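Local coordinates for response regulator protein (Burkholderia pseudomallei, PDB 3RQI) that probably regulates transcription as a two-component response regulator, taking up a phosphoryl group on a receiver-domain aspartate and carrying a Fis-type helix-turn-helix domain, at residues K8-E17 with L27-H38; D79-G87 with S114-N122. All coordinates share one frame; numbering follows the deposited sequence. Where two conformers were deposited one is given.

In the fold
A receiver domain wraps helices round a parallel sheet, and two of its contacts illustrate strand-to-strand pairing and helix-on-sheet packing. Contact 1 joins neighbouring strands within the sheet, 9-13 and the edge strand 33-37, so backbone hydrogen bonds carry its middle while charged and aromatic side chains finish its partly exposed ends. Contact 2 lays helix 112-118 on strand 81-86, with a mostly buried, aliphatic interface; its cross-segment polar bond lies at the Arg-81 end. The two meet on one face of the same sheet: Phe-10 touches Leu-119, and Leu-27 and Tyr-32 touch Leu-116. Contact 1 supplies a calcium ligand, Asp-15, whereas in contact 2 Thr-86 and Gly-87 bond the phosphorylated aspartate.

Contact 1. Residues K8-E17 with L27-H38; sequences KNFLVIDDNE and LERRGYAVRQAH. With CA (calcium ion), chain B.
Lys-8 lies over the Tyr-32 ring, and the two side chains cross at about a right angle. A bend at chi3 (80°) sets Lys-8 CE above the ring centre, 3.5 Å from the centroid of Tyr-32, as a CH-pi contact. Beyond it Lys-8 NZ makes a cation-pi contact with the same face and donates to Arg-30 O at 2.8 Å, in the plane of that carbonyl. Phe-10 turns its edge toward the Tyr-32 face in an offset edge-to-face pair, planes at 89°, while Leu-27 CD1 sits squarely over the Phe-10 ring, 3.5 Å from its centroid. From this end strands 9-13 and 33-37 run parallel, the two strands of a beta-alpha-beta unit linked by helix 17-29; one rung is Val-12 N to Arg-35 O, 2.9 Å. At the far end the Glu-17 carboxylate stacks on His-38, planes 6° apart, with Glu-17 CG over the ring centre. His-38 NE2 donates to Gln-36 OE1 at 3.0 Å, in the ring plane, which fixes the ring's rotation. Asp-15 OD1 binds the calcium ion at 2.3 Å; Asp-14 OD1 accepts from a water on that metal, while its OD2 pairs with Lys-108. A carboxylate flat on His-38 would be expected to favour a protonated imidazole.

Contact 2. Residues D79-G87 with S114-N122; sequences DARILVLTG and SILAALQTN. With SO4 (sulfate ion), chain D.
Leu-119 pushes its CD2 methyl into the hollow between Arg-81 and Leu-83, two residues whose side chains leave strand 81-86 on the same face. Leu-119 CD2 lies 3.6 Å from Leu-83 CB and equally close to the backbone O of Arg-81, so it rests on the strand itself. Leu-83 is the answering bump. With its CG anti to the backbone N (chi1 166°), its two methyls spread over the helix: Leu-83 CD1 meets the methyl of Ala-118, CB, at 3.9 Å, and CD2 meets Ile-115 CG2. One step further along, Leu-85 CD2 abuts Ile-115 CD1 at 3.6 Å, so the two branches of Ile-115 serve two alternate leucines on this face of the strand, crossing each at about a right angle. This is helix-on-sheet packing of the CheY-like receiver fold: helix 112-118 follows strand 104-107, and its 114-118 part runs at 132° to strand 81-86. Leu-23 of helix 17-29 packs against Ile-115 as well. Toward the chain's exit from the helix the surface turns polar. Arg-81, bent at chi2 and chi3, curls round the carbonyl of Leu-119: Arg-81 NE donates to Leu-119 O at 2.8 Å from a position tilted off the carbonyl plane. Thr-121 CA covers one guanidinium face near its rim. A sulfate, probably from the crystallisation liquor, lies at the guanidinium edge: Arg-81 NH1 donates to sulfate O4 at 3.1 Å and NH2 to O1 and O4. Asn-122 N also donates to sulfate O1, at 2.8 Å, and Lys-99 of the second subunit binds the same ion. Water 3 ties Arg-81 NH2 to the carbonyls of Ala-118 and Gln-120.

Contact 1. Residues K8-E17 with L27-H38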
loop_
_atom_site.group_PDB
_atom_site.type_symbol
_atom_site.label_atom_id
_atom_site.label_comp_id
_atom_site.label_asym_id
_atom_site.label_seq_id
_atom_site.Cartn_x
_atom_site.Cartn_y
_atom_site.Cartn_z
ATOM N N LYS A 8 -23.602 5.009 15.715
ATOM C CA LYS A 8 -23.072 5.395 14.413
ATOM C C LYS A 8 -22.368 6.738 14.432
ATOM O O LYS A 8 -22.612 7.587 13.569
ATOM C CB LYS A 8 -24.191 5.400 13.374
ATOM C CG LYS A 8 -24.651 3.995 12.974
ATOM C CD LYS A 8 -25.982 4.012 12.194
ATOM C CE LYS A 8 -25.796 4.373 10.721
ATOM N NZ LYS A 8 -27.050 4.205 9.925
ATOM N N ASN A 9 -21.515 6.935 15.429
ATOM C CA ASN A 9 -20.726 8.159 15.530
ATOM C C ASN A 9 -19.478 8.069 14.646
ATOM O O ASN A 9 -18.726 7.119 14.744
ATOM C CB ASN A 9 -20.352 8.410 16.996
ATOM C CG ASN A 9 -21.586 8.634 17.871
ATOM O OD1 ASN A 9 -22.353 9.571 17.656
ATOM N ND2 ASN A 9 -21.774 7.771 18.854
ATOM N N PHE A 10 -19.280 9.084 13.803
ATOM C CA PHE A 10 -18.236 9.113 12.798
ATOM C C PHE A 10 -17.384 10.375 12.982
ATOM O O PHE A 10 -17.936 11.489 13.056
ATOM C CB PHE A 10 -18.952 9.146 11.423
ATOM C CG PHE A 10 -18.138 8.602 10.287
ATOM C CD1 PHE A 10 -18.575 7.497 9.563
ATOM C CD2 PHE A 10 -16.953 9.240 9.901
ATOM C CE1 PHE A 10 -17.804 6.986 8.495
ATOM C CE2 PHE A 10 -16.200 8.761 8.834
ATOM C CZ PHE A 10 -16.617 7.632 8.128
ATOM N N LEU A 11 -16.062 10.221 13.022
ATOM C CA LEU A 11 -15.118 11.384 13.071
ATOM C C LEU A 11 -14.402 11.507 11.729
ATOM O O LEU A 11 -13.709 10.592 11.321
ATOM C CB LEU A 11 -14.089 11.162 14.160
ATOM C CG LEU A 11 -12.994 12.273 14.335
ATOM C CD1 LEU A 11 -13.552 13.668 14.573
ATOM C CD2 LEU A 11 -11.966 11.916 15.440
ATOM N N VAL A 12 -14.594 12.641 11.087
ATOM C CA VAL A 12 -13.922 12.952 9.820
ATOM C C VAL A 12 -12.748 13.893 10.112
ATOM O O VAL A 12 -12.979 15.018 10.521
ATOM C CB VAL A 12 -14.926 13.578 8.814
ATOM C CG1 VAL A 12 -14.150 14.151 7.610
ATOM C CG2 VAL A 12 -16.007 12.523 8.358
ATOM N N ILE A 13 -11.528 13.439 9.854
ATOM C CA ILE A 13 -10.327 14.281 10.092
ATOM C C ILE A 13 -9.730 14.648 8.733
ATOM O O ILE A 13 -9.126 13.807 8.052
ATOM C CB ILE A 13 -9.275 13.518 10.906
ATOM C CG1 ILE A 13 -9.879 13.087 12.265
ATOM C CG2 ILE A 13 -8.013 14.417 11.102
ATOM C CD1 ILE A 13 -9.070 11.958 12.932
ATOM N N ASP A 14 -9.907 15.907 8.325
ATOM C CA ASP A 14 -9.385 16.392 7.042
ATOM C C ASP A 14 -9.302 17.912 7.122
ATOM O O ASP A 14 -10.224 18.549 7.640
ATOM C CB ASP A 14 -10.321 15.928 5.883
ATOM C CG ASP A 14 -9.658 15.998 4.556
ATOM O OD1 ASP A 14 -9.220 17.111 4.162
ATOM O OD2 ASP A 14 -9.517 14.946 3.884
ATOM N N ASP A 15 -8.191 18.490 6.688
ATOM C CA ASP A 15 -8.054 19.961 6.760
ATOM C C ASP A 15 -8.881 20.701 5.719
ATOM O O ASP A 15 -9.048 21.943 5.815
ATOM C CB ASP A 15 -6.576 20.353 6.578
ATOM C CG ASP A 15 -6.077 20.019 5.205
ATOM O OD1 ASP A 15 -5.984 18.820 4.858
ATOM O OD2 ASP A 15 -5.755 20.952 4.454
ATOM N N ASN A 16 -9.339 19.977 4.689
ATOM C CA ASN A 16 -10.169 20.587 3.638
ATOM C C ASN A 16 -11.607 20.559 4.141
ATOM O O ASN A 16 -12.265 19.522 4.109
ATOM C CB ASN A 16 -9.976 19.778 2.334
ATOM C CG ASN A 16 -10.843 20.265 1.171
ATOM O OD1 ASN A 16 -11.843 20.967 1.344
ATOM N ND2 ASN A 16 -10.467 19.843 -0.037
ATOM N N GLU A 17 -12.086 21.719 4.621
ATOM C CA GLU A 17 -13.360 21.781 5.311
ATOM C C GLU A 17 -14.530 21.612 4.351
ATOM O O GLU A 17 -15.616 21.186 4.743
ATOM C CB GLU A 17 -13.481 23.099 6.108
ATOM C CG GLU A 17 -12.279 23.355 7.038
ATOM C CD GLU A 17 -12.375 24.608 7.898
ATOM O OE1 GLU A 17 -13.487 25.159 8.088
ATOM O OE2 GLU A 17 -11.313 25.022 8.404
ATOM N N LEU A 27 -22.770 11.180 4.909
ATOM C CA LEU A 27 -22.880 10.235 6.029
ATOM C C LEU A 27 -24.134 10.494 6.879
ATOM O O LEU A 27 -24.825 9.543 7.292
ATOM C CB LEU A 27 -21.629 10.325 6.897
ATOM C CG LEU A 27 -20.375 9.723 6.250
ATOM C CD1 LEU A 27 -19.113 10.208 6.995
ATOM C CD2 LEU A 27 -20.396 8.200 6.155
ATOM N N GLU A 28 -24.434 11.763 7.143
ATOM C CA GLU A 28 -25.622 12.125 7.928
ATOM C C GLU A 28 -26.892 11.631 7.231
ATOM O O GLU A 28 -27.785 11.119 7.889
ATOM C CB GLU A 28 -25.705 13.626 8.195
ATOM C CG GLU A 28 -24.667 14.116 9.143
ATOM C CD GLU A 28 -24.367 15.606 9.008
ATOM O OE1 GLU A 28 -24.903 16.291 8.101
ATOM O OE2 GLU A 28 -23.554 16.099 9.812
ATOM N N ARG A 29 -26.951 11.734 5.904
ATOM C CA ARG A 29 -28.135 11.242 5.169
ATOM C C ARG A 29 -28.298 9.733 5.323
ATOM O O ARG A 29 -29.391 9.202 5.118
ATOM C CB ARG A 29 -28.078 11.595 3.673
ATOM C CG ARG A 29 -28.226 13.089 3.361
ATOM C CD ARG A 29 -28.462 13.348 1.858
ATOM N NE ARG A 29 -27.269 13.132 1.030
ATOM C CZ ARG A 29 -26.293 14.024 0.837
ATOM N NH1 ARG A 29 -26.334 15.223 1.412
ATOM N NH2 ARG A 29 -25.266 13.713 0.061
ATOM N N ARG A 30 -27.209 9.053 5.692
ATOM C CA ARG A 30 -27.238 7.612 5.941
ATOM C C ARG A 30 -27.379 7.293 7.425
ATOM O O ARG A 30 -27.247 6.141 7.856
ATOM C CB ARG A 30 -25.993 6.958 5.349
ATOM C CG ARG A 30 -26.072 6.847 3.847
ATOM C CD ARG A 30 -24.717 6.778 3.177
ATOM N NE ARG A 30 -24.856 6.706 1.718
ATOM C CZ ARG A 30 -24.977 7.751 0.896
ATOM N NH1 ARG A 30 -24.960 9.009 1.343
ATOM N NH2 ARG A 30 -25.113 7.532 -0.406
ATOM N N GLY A 31 -27.637 8.321 8.220
ATOM C CA GLY A 31 -27.907 8.106 9.639
ATOM C C GLY A 31 -26.727 8.152 10.583
ATOM O O GLY A 31 -26.866 7.786 11.752
ATOM N N TYR A 32 -25.557 8.599 10.103
ATOM C CA TYR A 32 -24.414 8.736 10.991
ATOM C C TYR A 32 -24.433 10.103 11.643
ATOM O O TYR A 32 -24.960 11.054 11.075
ATOM C CB TYR A 32 -23.067 8.514 10.242
ATOM C CG TYR A 32 -22.937 7.092 9.768
ATOM C CD1 TYR A 32 -22.241 6.154 10.518
ATOM C CD2 TYR A 32 -23.564 6.670 8.594
ATOM C CE1 TYR A 32 -22.163 4.812 10.095
ATOM C CE2 TYR A 32 -23.503 5.340 8.166
ATOM C CZ TYR A 32 -22.783 4.420 8.924
ATOM O OH TYR A 32 -22.723 3.102 8.521
ATOM N N ALA A 33 -23.912 10.180 12.858
ATOM C CA ALA A 33 -23.772 11.446 13.552
ATOM C C ALA A 33 -22.294 11.787 13.367
ATOM O O ALA A 33 -21.452 11.038 13.848
ATOM C CB ALA A 33 -24.075 11.260 15.024
ATOM N N VAL A 34 -21.987 12.902 12.702
ATOM C CA VAL A 34 -20.598 13.194 12.260
ATOM C C VAL A 34 -20.004 14.415 12.952
ATOM O O VAL A 34 -20.678 15.468 13.086
ATOM C CB VAL A 34 -20.560 13.445 10.713
ATOM C CG1 VAL A 34 -19.137 13.617 10.179
ATOM C CG2 VAL A 34 -21.266 12.289 9.952
ATOM N N ARG A 35 -18.771 14.263 13.423
ATOM C CA ARG A 35 -17.943 15.399 13.878
ATOM C C ARG A 35 -16.777 15.534 12.921
ATOM O O ARG A 35 -16.324 14.536 12.339
ATOM C CB ARG A 35 -17.428 15.168 15.304
ATOM C CG ARG A 35 -18.549 15.016 16.332
ATOM C CD ARG A 35 -19.355 16.316 16.434
ATOM N NE ARG A 35 -18.575 17.314 17.157
ATOM C CZ ARG A 35 -18.787 17.652 18.433
ATOM N NH1 ARG A 35 -19.796 17.118 19.108
ATOM N NH2 ARG A 35 -18.017 18.560 19.025
ATOM N N GLN A 36 -16.296 16.776 12.742
ATOM C CA GLN A 36 -15.172 17.045 11.849
ATOM C C GLN A 36 -14.010 17.654 12.671
ATOM O O GLN A 36 -14.229 18.473 13.582
ATOM C CB GLN A 36 -15.571 18.077 10.782
ATOM C CG GLN A 36 -16.681 17.666 9.820
ATOM C CD GLN A 36 -16.992 18.827 8.877
ATOM O OE1 GLN A 36 -16.082 19.505 8.380
ATOM N NE2 GLN A 36 -18.272 19.118 8.708
ATOM N N ALA A 37 -12.790 17.288 12.317
ATOM C CA ALA A 37 -11.578 17.893 12.850
ATOM C C ALA A 37 -10.718 18.291 11.663
ATOM O O ALA A 37 -10.567 17.489 10.730
ATOM C CB ALA A 37 -10.818 16.886 13.724
ATOM N N HIS A 38 -10.153 19.498 11.702
ATOM C CA HIS A 38 -9.440 20.034 10.523
ATOM C C HIS A 38 -7.950 20.119 10.740
ATOM O O HIS A 38 -7.212 20.535 9.842
ATOM C CB HIS A 38 -10.019 21.404 10.094
ATOM C CG HIS A 38 -11.502 21.361 9.912
ATOM N ND1 HIS A 38 -12.349 22.305 10.461
ATOM C CD2 HIS A 38 -12.290 20.465 9.278
ATOM C CE1 HIS A 38 -13.597 21.989 10.163
ATOM N NE2 HIS A 38 -13.594 20.868 9.467
HETATM CA CA CA B . -5.198 17.574 3.034
HETATM O O HOH W 1 -7.394 17.139 2.194
HETATM O O HOH W 2 -17.186 21.772 6.750
#

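Contact 2. Residues D79-G87 with S114-N122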
loop_
_atom_site.group_PDB
_atom_site.type_symbol
_atom_site.label_atom_id
_atom_site.label_comp_id
_atom_site.label_asym_id
_atom_site.label_seq_id
_atom_site.Cartn_x
_atom_site.Cartn_y
_atom_site.Cartn_z
ATOM N N ASP A 79 -12.007 0.624 20.077
ATOM C CA ASP A 79 -13.119 -0.033 19.385
ATOM C C ASP A 79 -13.389 0.500 17.945
ATOM O O ASP A 79 -14.015 -0.191 17.148
ATOM C CB ASP A 79 -14.424 -0.019 20.221
ATOM C CG ASP A 79 -14.344 -0.864 21.515
ATOM O OD1 ASP A 79 -13.699 -1.937 21.521
ATOM O OD2 ASP A 79 -14.962 -0.455 22.529
ATOM N N ALA A 80 -12.895 1.685 17.615
ATOM C CA ALA A 80 -13.186 2.331 16.305
ATOM C C ALA A 80 -12.570 1.606 15.108
ATOM O O ALA A 80 -11.473 1.048 15.217
ATOM C CB ALA A 80 -12.671 3.776 16.327
ATOM N N ARG A 81 -13.296 1.604 13.979
ATOM C CA ARG A 81 -12.709 1.237 12.668
ATOM C C ARG A 81 -12.096 2.502 12.096
ATOM O O ARG A 81 -12.724 3.541 12.099
ATOM C CB ARG A 81 -13.787 0.705 11.718
ATOM C CG ARG A 81 -14.708 -0.386 12.247
ATOM C CD ARG A 81 -14.152 -1.779 12.244
ATOM N NE ARG A 81 -13.494 -2.196 10.988
ATOM C CZ ARG A 81 -12.657 -3.226 10.920
ATOM N NH1 ARG A 81 -12.377 -3.945 12.011
ATOM N NH2 ARG A 81 -12.073 -3.540 9.773
ATOM N N ILE A 82 -10.846 2.430 11.642
ATOM C CA ILE A 82 -10.120 3.613 11.232
ATOM C C ILE A 82 -9.656 3.433 9.789
ATOM O O ILE A 82 -9.000 2.438 9.442
ATOM C CB ILE A 82 -8.902 3.853 12.192
ATOM C CG1 ILE A 82 -9.415 4.205 13.618
ATOM C CG2 ILE A 82 -8.025 4.967 11.651
ATOM C CD1 ILE A 82 -8.295 4.339 14.637
ATOM N N LEU A 83 -9.996 4.396 8.926
ATOM C CA LEU A 83 -9.694 4.297 7.490
ATOM C C LEU A 83 -8.861 5.530 7.113
ATOM O O LEU A 83 -9.266 6.677 7.379
ATOM C CB LEU A 83 -11.020 4.330 6.694
ATOM C CG LEU A 83 -10.911 4.563 5.184
ATOM C CD1 LEU A 83 -10.305 3.300 4.454
ATOM C CD2 LEU A 83 -12.304 4.935 4.598
ATOM N N VAL A 84 -7.719 5.313 6.493
ATOM C CA VAL A 84 -6.982 6.436 5.846
ATOM C C VAL A 84 -7.667 6.736 4.535
ATOM O O VAL A 84 -7.978 5.827 3.727
ATOM C CB VAL A 84 -5.482 6.116 5.579
ATOM C CG1 VAL A 84 -4.829 7.222 4.670
ATOM C CG2 VAL A 84 -4.717 5.976 6.914
ATOM N N LEU A 85 -7.984 8.006 4.337
ATOM C CA LEU A 85 -8.662 8.423 3.089
ATOM C C LEU A 85 -7.856 9.607 2.523
ATOM O O LEU A 85 -7.818 10.693 3.130
ATOM C CB LEU A 85 -10.124 8.823 3.388
ATOM C CG LEU A 85 -10.916 9.385 2.182
ATOM C CD1 LEU A 85 -10.981 8.348 1.064
ATOM C CD2 LEU A 85 -12.308 9.771 2.642
ATOM N N THR A 86 -7.146 9.384 1.398
ATOM C CA THR A 86 -6.071 10.344 0.997
ATOM C C THR A 86 -5.963 10.630 -0.489
ATOM O O THR A 86 -6.096 9.721 -1.318
ATOM C CB THR A 86 -4.667 9.905 1.532
ATOM O OG1 THR A 86 -3.656 10.825 1.156
ATOM C CG2 THR A 86 -4.282 8.544 1.050
ATOM N N GLY A 87 -5.699 11.895 -0.805
ATOM C CA GLY A 87 -5.389 12.318 -2.180
ATOM C C GLY A 87 -3.903 12.161 -2.514
ATOM O O GLY A 87 -3.466 12.496 -3.624
ATOM N N SER A 114 -18.471 3.514 -0.824
ATOM C CA SER A 114 -17.186 2.805 -0.834
ATOM C C SER A 114 -16.373 3.062 0.438
ATOM O O SER A 114 -15.626 2.194 0.898
ATOM C CB SER A 114 -16.395 3.109 -2.087
ATOM O OG SER A 114 -15.848 4.387 -2.078
ATOM N N ILE A 115 -16.561 4.251 1.003
ATOM C CA ILE A 115 -15.911 4.597 2.280
ATOM C C ILE A 115 -16.485 3.685 3.361
ATOM O O ILE A 115 -15.725 3.048 4.083
ATOM C CB ILE A 115 -16.102 6.103 2.629
ATOM C CG1 ILE A 115 -15.197 6.934 1.730
ATOM C CG2 ILE A 115 -15.743 6.397 4.131
ATOM C CD1 ILE A 115 -15.518 8.398 1.757
ATOM N N LEU A 116 -17.827 3.590 3.446
ATOM C CA LEU A 116 -18.462 2.659 4.389
ATOM C C LEU A 116 -18.034 1.202 4.158
ATOM O O LEU A 116 -17.747 0.481 5.129
ATOM C CB LEU A 116 -19.998 2.820 4.384
ATOM C CG LEU A 116 -20.487 4.160 4.970
ATOM C CD1 LEU A 116 -21.994 4.418 4.691
ATOM C CD2 LEU A 116 -20.192 4.309 6.478
ATOM N N ALA A 117 -17.994 0.768 2.887
ATOM C CA ALA A 117 -17.553 -0.601 2.548
ATOM C C ALA A 117 -16.149 -0.889 3.091
ATOM O O ALA A 117 -15.887 -1.959 3.691
ATOM C CB ALA A 117 -17.604 -0.824 0.994
ATOM N N ALA A 118 -15.268 0.089 2.910
ATOM C CA ALA A 118 -13.839 -0.025 3.284
ATOM C C ALA A 118 -13.653 -0.092 4.800
ATOM O O ALA A 118 -12.647 -0.611 5.310
ATOM C CB ALA A 118 -13.074 1.108 2.710
ATOM N N LEU A 119 -14.645 0.404 5.526
ATOM C CA LEU A 119 -14.623 0.331 6.992
ATOM C C LEU A 119 -15.083 -0.966 7.625
ATOM O O LEU A 119 -14.968 -1.132 8.845
ATOM C CB LEU A 119 -15.452 1.483 7.565
ATOM C CG LEU A 119 -14.730 2.817 7.516
ATOM C CD1 LEU A 119 -15.744 3.996 7.537
ATOM C CD2 LEU A 119 -13.711 2.954 8.688
ATOM N N GLN A 120 -15.677 -1.885 6.838
ATOM C CA GLN A 120 -16.244 -3.099 7.387
ATOM C C GLN A 120 -15.187 -4.149 7.671
ATOM O O GLN A 120 -14.142 -4.170 7.026
ATOM C CB GLN A 120 -17.245 -3.707 6.387
ATOM C CG GLN A 120 -18.310 -2.706 5.966
ATOM C CD GLN A 120 -19.122 -2.232 7.147
ATOM O OE1 GLN A 120 -19.724 -3.051 7.844
ATOM N NE2 GLN A 120 -19.150 -0.915 7.382
ATOM N N THR A 121 -15.505 -5.045 8.609
ATOM C CA THR A 121 -14.624 -6.183 8.914
ATOM C C THR A 121 -14.295 -6.954 7.634
ATOM O O THR A 121 -15.164 -7.161 6.788
ATOM C CB THR A 121 -15.261 -7.152 9.931
ATOM O OG1 THR A 121 -16.468 -7.696 9.387
ATOM C CG2 THR A 121 -15.585 -6.410 11.217
ATOM N N ASN A 122 -13.041 -7.363 7.511
ATOM C CA ASN A 122 -12.566 -8.197 6.392
ATOM C C ASN A 122 -12.505 -7.461 5.040
ATOM O O ASN A 122 -12.196 -8.094 4.026
ATOM C CB ASN A 122 -13.386 -9.479 6.233
ATOM C CG ASN A 122 -13.330 -10.390 7.469
ATOM O OD1 ASN A 122 -12.237 -10.763 7.942
ATOM N ND2 ASN A 122 -14.514 -10.788 7.975
HETATM S S SO4 D . -10.090 -6.744 9.853
HETATM O O1 SO4 D . -10.792 -6.163 8.737
HETATM O O2 SO4 D . -10.714 -8.032 10.185
HETATM O O3 SO4 D . -8.685 -6.927 9.470
HETATM O O4 SO4 D . -10.146 -5.875 11.038
HETATM O O HOH W 3 -12.150 -2.449 7.211
#